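Local coordinates for protein putative xylanase (Bacteroides fragilis, PDB 2P1G) that is of unknown function but is probably a hydrolase, perhaps one that acts on glycosyl bonds, at residues A[194-206]-A[214-226]. Numbering follows the deposited sequence.
Sequences IAIYIKGQLHLLH and VVVGKTALSQMLK
His206 and Val215 exchange two backbone hydrogen bonds, His206 N to Val215 O (3.0 Å) and Val215 N to His206 O. Two residues further along, Gly217 N donates to Leu204 O (2.8 Å). That oxygen also takes His206 ND1 (3.2 Å), from the opposite face of its carbonyl plane, because chi1 of 70° holds the imidazole between its own N and carbonyl carbon. His203 holds the segment that runs on toward the helix. Its ND1 donates to Gly217 O (2.7 Å), bent at 143° and from above the carbonyl plane, while NE2 donates to Gln201 OE1 (2.9 Å). With both ring nitrogens engaged the imidazole is fixed in rotation; Ala220 CA lies over its face (CH-pi). A water accepts from Leu204 N and donates to Thr219 O. Leu202 O takes Leu221 N, in the first turn of helix 221-226, at 2.8 Å, and a second water accepts from Ser222 N within hydrogen-bonding distance of this oxygen. On the face that carries Leu205, Val216 CG1 packs against Ile196 CG2 and Ile198 CG1. This is an antiparallel beta-hairpin whose second strand peels away into a helix, at the edge of the antiparallel sheet in what is probably an amidase-like fold.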
loop_
_atom_site.group_PDB
_atom_site.type_symbol
_atom_site.label_atom_id
_atom_site.label_comp_id
_atom_site.label_asym_id
_atom_site.label_seq_id
_atom_site.Cartn_x
_atom_site.Cartn_y
_atom_site.Cartn_z
ATOM N N ILE A 194 -3.970 -5.576 -5.483
ATOM C CA ILE A 194 -5.049 -6.430 -4.999
ATOM C C ILE A 194 -4.951 -7.792 -5.704
ATOM O O ILE A 194 -4.791 -7.851 -6.947
ATOM C CB ILE A 194 -6.426 -5.769 -5.283
ATOM C CG1 ILE A 194 -6.522 -4.411 -4.574
ATOM C CG2 ILE A 194 -7.572 -6.713 -4.839
ATOM C CD1 ILE A 194 -7.666 -3.540 -5.089
ATOM N N ALA A 195 -5.066 -8.867 -4.925
ATOM C CA ALA A 195 -5.004 -10.231 -5.469
ATOM C C ALA A 195 -6.212 -10.519 -6.348
ATOM O O ALA A 195 -7.346 -10.164 -6.010
ATOM C CB ALA A 195 -4.927 -11.248 -4.348
ATOM N N ILE A 196 -5.950 -11.170 -7.472
ATOM C CA ILE A 196 -7.018 -11.592 -8.374
ATOM C C ILE A 196 -6.546 -12.839 -9.077
ATOM O O ILE A 196 -5.439 -12.864 -9.619
ATOM C CB ILE A 196 -7.481 -10.486 -9.372
ATOM C CG1 ILE A 196 -8.644 -11.013 -10.247
ATOM C CG2 ILE A 196 -6.344 -9.964 -10.257
ATOM C CD1 ILE A 196 -9.266 -9.953 -11.128
ATOM N N TYR A 197 -7.368 -13.884 -9.018
ATOM C CA TYR A 197 -7.069 -15.125 -9.699
ATOM C C TYR A 197 -7.658 -15.076 -11.105
ATOM O O TYR A 197 -8.848 -14.775 -11.273
ATOM C CB TYR A 197 -7.618 -16.317 -8.909
ATOM C CG TYR A 197 -6.775 -16.688 -7.714
ATOM C CD1 TYR A 197 -5.739 -17.628 -7.829
ATOM C CD2 TYR A 197 -6.983 -16.079 -6.486
ATOM C CE1 TYR A 197 -4.949 -17.980 -6.712
ATOM C CE2 TYR A 197 -6.208 -16.407 -5.387
ATOM C CZ TYR A 197 -5.191 -17.326 -5.505
ATOM O OH TYR A 197 -4.450 -17.640 -4.396
ATOM N N ILE A 198 -6.796 -15.316 -12.087
ATOM C CA ILE A 198 -7.118 -15.246 -13.519
ATOM C C ILE A 198 -6.524 -16.518 -14.108
ATOM O O ILE A 198 -5.337 -16.765 -13.933
ATOM C CB ILE A 198 -6.407 -14.031 -14.243
ATOM C CG1 ILE A 198 -6.835 -12.673 -13.658
ATOM C CG2 ILE A 198 -6.672 -14.048 -15.772
ATOM C CD1 ILE A 198 -8.348 -12.402 -13.723
ATOM N N LYS A 199 -7.346 -17.321 -14.790
ATOM C CA LYS A 199 -6.874 -18.593 -15.380
ATOM C C LYS A 199 -6.174 -19.499 -14.353
ATOM O O LYS A 199 -5.216 -20.210 -14.675
ATOM C CB LYS A 199 -5.944 -18.324 -16.576
ATOM C CG LYS A 199 -6.607 -17.631 -17.765
ATOM C CD LYS A 199 -5.534 -17.109 -18.771
ATOM C CE LYS A 199 -4.901 -18.212 -19.604
ATOM N NZ LYS A 199 -3.665 -17.754 -20.350
ATOM N N GLY A 200 -6.667 -19.484 -13.119
ATOM C CA GLY A 200 -6.111 -20.320 -12.049
ATOM C C GLY A 200 -4.834 -19.757 -11.430
ATOM O O GLY A 200 -4.310 -20.308 -10.462
ATOM N N GLN A 201 -4.308 -18.686 -12.010
ATOM C CA GLN A 201 -3.055 -18.087 -11.527
ATOM C C GLN A 201 -3.354 -16.900 -10.624
ATOM O O GLN A 201 -4.309 -16.159 -10.869
ATOM C CB GLN A 201 -2.239 -17.579 -12.698
ATOM C CG GLN A 201 -1.637 -18.642 -13.608
ATOM C CD GLN A 201 -0.928 -18.027 -14.813
ATOM O OE1 GLN A 201 -1.392 -17.021 -15.374
ATOM N NE2 GLN A 201 0.212 -18.620 -15.211
ATOM N N LEU A 202 -2.533 -16.720 -9.594
ATOM C CA LEU A 202 -2.617 -15.540 -8.758
ATOM C C LEU A 202 -1.938 -14.375 -9.481
ATOM O O LEU A 202 -0.716 -14.415 -9.721
ATOM C CB LEU A 202 -1.943 -15.800 -7.393
ATOM C CG LEU A 202 -1.837 -14.551 -6.487
ATOM C CD1 LEU A 202 -3.206 -13.910 -6.181
ATOM C CD2 LEU A 202 -1.123 -14.910 -5.189
ATOM N N HIS A 203 -2.741 -13.366 -9.838
ATOM C CA HIS A 203 -2.276 -12.116 -10.457
ATOM C C HIS A 203 -2.484 -10.920 -9.518
ATOM O O HIS A 203 -3.060 -11.054 -8.439
ATOM C CB HIS A 203 -3.029 -11.874 -11.784
ATOM C CG HIS A 203 -2.633 -12.820 -12.881
ATOM N ND1 HIS A 203 -1.882 -12.427 -13.965
ATOM C CD2 HIS A 203 -2.854 -14.147 -13.039
ATOM C CE1 HIS A 203 -1.660 -13.472 -14.750
ATOM N NE2 HIS A 203 -2.240 -14.529 -14.209
ATOM N N LEU A 204 -2.011 -9.762 -9.953
ATOM C CA LEU A 204 -2.120 -8.532 -9.186
ATOM C C LEU A 204 -2.854 -7.479 -9.982
ATOM O O LEU A 204 -2.479 -7.168 -11.119
ATOM C CB LEU A 204 -0.720 -8.007 -8.831
ATOM C CG LEU A 204 -0.687 -6.992 -7.685
ATOM C CD1 LEU A 204 -0.943 -7.665 -6.332
ATOM C CD2 LEU A 204 0.682 -6.313 -7.695
ATOM N N LEU A 205 -3.913 -6.947 -9.377
ATOM C CA LEU A 205 -4.597 -5.785 -9.873
ATOM C C LEU A 205 -3.915 -4.580 -9.208
ATOM O O LEU A 205 -3.892 -4.487 -7.984
ATOM C CB LEU A 205 -6.088 -5.871 -9.486
ATOM C CG LEU A 205 -6.950 -4.608 -9.678
ATOM C CD1 LEU A 205 -7.032 -4.135 -11.151
ATOM C CD2 LEU A 205 -8.342 -4.839 -9.086
ATOM N N HIS A 206 -3.336 -3.676 -10.001
ATOM C CA HIS A 206 -2.477 -2.658 -9.429
ATOM C C HIS A 206 -2.336 -1.456 -10.342
ATOM O O HIS A 206 -2.605 -1.551 -11.546
ATOM C CB HIS A 206 -1.099 -3.263 -9.091
ATOM C CG HIS A 206 -0.260 -3.615 -10.291
ATOM N ND1 HIS A 206 -0.647 -4.545 -11.236
ATOM C CD2 HIS A 206 0.963 -3.184 -10.675
ATOM C CE1 HIS A 206 0.297 -4.662 -12.153
ATOM N NE2 HIS A 206 1.290 -3.852 -11.830
ATOM N N VAL A 214 -4.048 1.622 -14.217
ATOM C CA VAL A 214 -4.496 0.472 -13.399
ATOM C C VAL A 214 -4.758 -0.707 -14.327
ATOM O O VAL A 214 -5.512 -0.576 -15.293
ATOM C CB VAL A 214 -5.784 0.773 -12.599
ATOM C CG1 VAL A 214 -6.293 -0.497 -11.854
ATOM C CG2 VAL A 214 -5.541 1.904 -11.604
ATOM N N VAL A 215 -4.126 -1.848 -14.034
ATOM C CA VAL A 215 -4.272 -3.059 -14.863
ATOM C C VAL A 215 -4.368 -4.323 -14.015
ATOM O O VAL A 215 -3.904 -4.362 -12.878
ATOM C CB VAL A 215 -3.043 -3.249 -15.815
ATOM C CG1 VAL A 215 -2.890 -2.057 -16.750
ATOM C CG2 VAL A 215 -1.762 -3.477 -15.009
ATOM N N VAL A 216 -4.974 -5.363 -14.587
ATOM C CA VAL A 216 -4.771 -6.716 -14.079
ATOM C C VAL A 216 -3.462 -7.164 -14.748
ATOM O O VAL A 216 -3.384 -7.257 -15.994
ATOM C CB VAL A 216 -5.952 -7.626 -14.449
ATOM C CG1 VAL A 216 -5.703 -9.077 -14.014
ATOM C CG2 VAL A 216 -7.248 -7.102 -13.813
ATOM N N GLY A 217 -2.432 -7.398 -13.947
ATOM C CA GLY A 217 -1.107 -7.757 -14.468
ATOM C C GLY A 217 -1.183 -8.988 -15.344
ATOM O O GLY A 217 -1.956 -9.910 -15.053
ATOM N N LYS A 218 -0.422 -8.978 -16.440
ATOM C CA LYS A 218 -0.357 -10.119 -17.369
ATOM C C LYS A 218 0.463 -11.289 -16.821
ATOM O O LYS A 218 0.243 -12.453 -17.182
ATOM C CB LYS A 218 0.240 -9.690 -18.712
ATOM C CG LYS A 218 -0.611 -8.681 -19.503
ATOM C CD LYS A 218 -0.176 -8.628 -20.983
ATOM C CE LYS A 218 1.163 -7.900 -21.172
ATOM N NZ LYS A 218 0.991 -6.445 -21.477
ATOM N N THR A 219 1.422 -10.976 -15.963
ATOM C CA THR A 219 2.319 -11.993 -15.454
ATOM C C THR A 219 1.898 -12.364 -14.037
ATOM O O THR A 219 1.585 -11.469 -13.234
ATOM C CB THR A 219 3.768 -11.490 -15.482
ATOM O OG1 THR A 219 3.905 -10.405 -14.571
ATOM C CG2 THR A 219 4.124 -10.953 -16.877
ATOM N N ALA A 220 1.882 -13.666 -13.740
ATOM C CA ALA A 220 1.532 -14.158 -12.411
ATOM C C ALA A 220 2.391 -13.456 -11.361
ATOM O O ALA A 220 3.563 -13.139 -11.603
ATOM C CB ALA A 220 1.717 -15.679 -12.322
ATOM N N LEU A 221 1.809 -13.213 -10.196
ATOM C CA LEU A 221 2.528 -12.529 -9.115
ATOM C C LEU A 221 3.881 -13.174 -8.789
ATOM O O LEU A 221 4.877 -12.471 -8.592
ATOM C CB LEU A 221 1.646 -12.443 -7.866
ATOM C CG LEU A 221 2.262 -11.839 -6.593
ATOM C CD1 LEU A 221 2.689 -10.405 -6.836
ATOM C CD2 LEU A 221 1.245 -11.898 -5.471
ATOM N N SER A 222 3.921 -14.503 -8.706
ATOM C CA SER A 222 5.160 -15.202 -8.386
ATOM C C SER A 222 6.280 -14.855 -9.372
ATOM O O SER A 222 7.440 -14.712 -8.965
ATOM C CB SER A 222 4.932 -16.719 -8.317
ATOM O OG SER A 222 4.506 -17.212 -9.578
ATOM N N GLN A 223 5.923 -14.660 -10.643
ATOM C CA GLN A 223 6.909 -14.304 -11.665
ATOM C C GLN A 223 7.335 -12.839 -11.536
ATOM O O GLN A 223 8.518 -12.535 -11.693
ATOM C CB GLN A 223 6.397 -14.595 -13.072
ATOM C CG GLN A 223 7.489 -14.468 -14.144
ATOM C CD GLN A 223 7.006 -14.829 -15.529
ATOM O OE1 GLN A 223 6.665 -15.990 -15.806
ATOM N NE2 GLN A 223 6.982 -13.840 -16.424
ATOM N N MET A 224 6.389 -11.948 -11.233
ATOM C CA MET A 224 6.710 -10.532 -10.953
ATOM C C MET A 224 7.772 -10.447 -9.849
ATOM O O MET A 224 8.727 -9.663 -9.942
ATOM C CB MET A 224 5.465 -9.736 -10.504
ATOM C CG MET A 224 4.352 -9.555 -11.533
ATOM S SD MET A 224 2.874 -8.703 -10.855
ATOM C CE MET A 224 3.644 -7.351 -9.973
ATOM N N LEU A 225 7.604 -11.252 -8.805
ATOM C CA LEU A 225 8.523 -11.257 -7.678
ATOM C C LEU A 225 9.865 -11.864 -8.033
ATOM O O LEU A 225 10.918 -11.292 -7.722
ATOM C CB LEU A 225 7.919 -12.044 -6.506
ATOM C CG LEU A 225 6.639 -11.499 -5.870
ATOM C CD1 LEU A 225 6.058 -12.550 -4.952
ATOM C CD2 LEU A 225 7.026 -10.293 -5.020
ATOM N N LYS A 226 9.824 -13.042 -8.655
ATOM C CA LYS A 226 11.051 -13.766 -8.983
ATOM C C LYS A 226 11.882 -13.029 -10.043
ATOM O O LYS A 226 13.098 -13.193 -10.106
ATOM C CB LYS A 226 10.733 -15.216 -9.390
ATOM C CG LYS A 226 10.239 -16.072 -8.190
ATOM C CD LYS A 226 9.787 -17.490 -8.566
ATOM C CE LYS A 226 9.259 -18.234 -7.304
ATOM N NZ LYS A 226 8.913 -19.710 -7.532
HETATM O O HOH W 1 1.433 -16.006 -8.326
HETATM O O HOH W 2 -0.246 -9.910 -12.137
#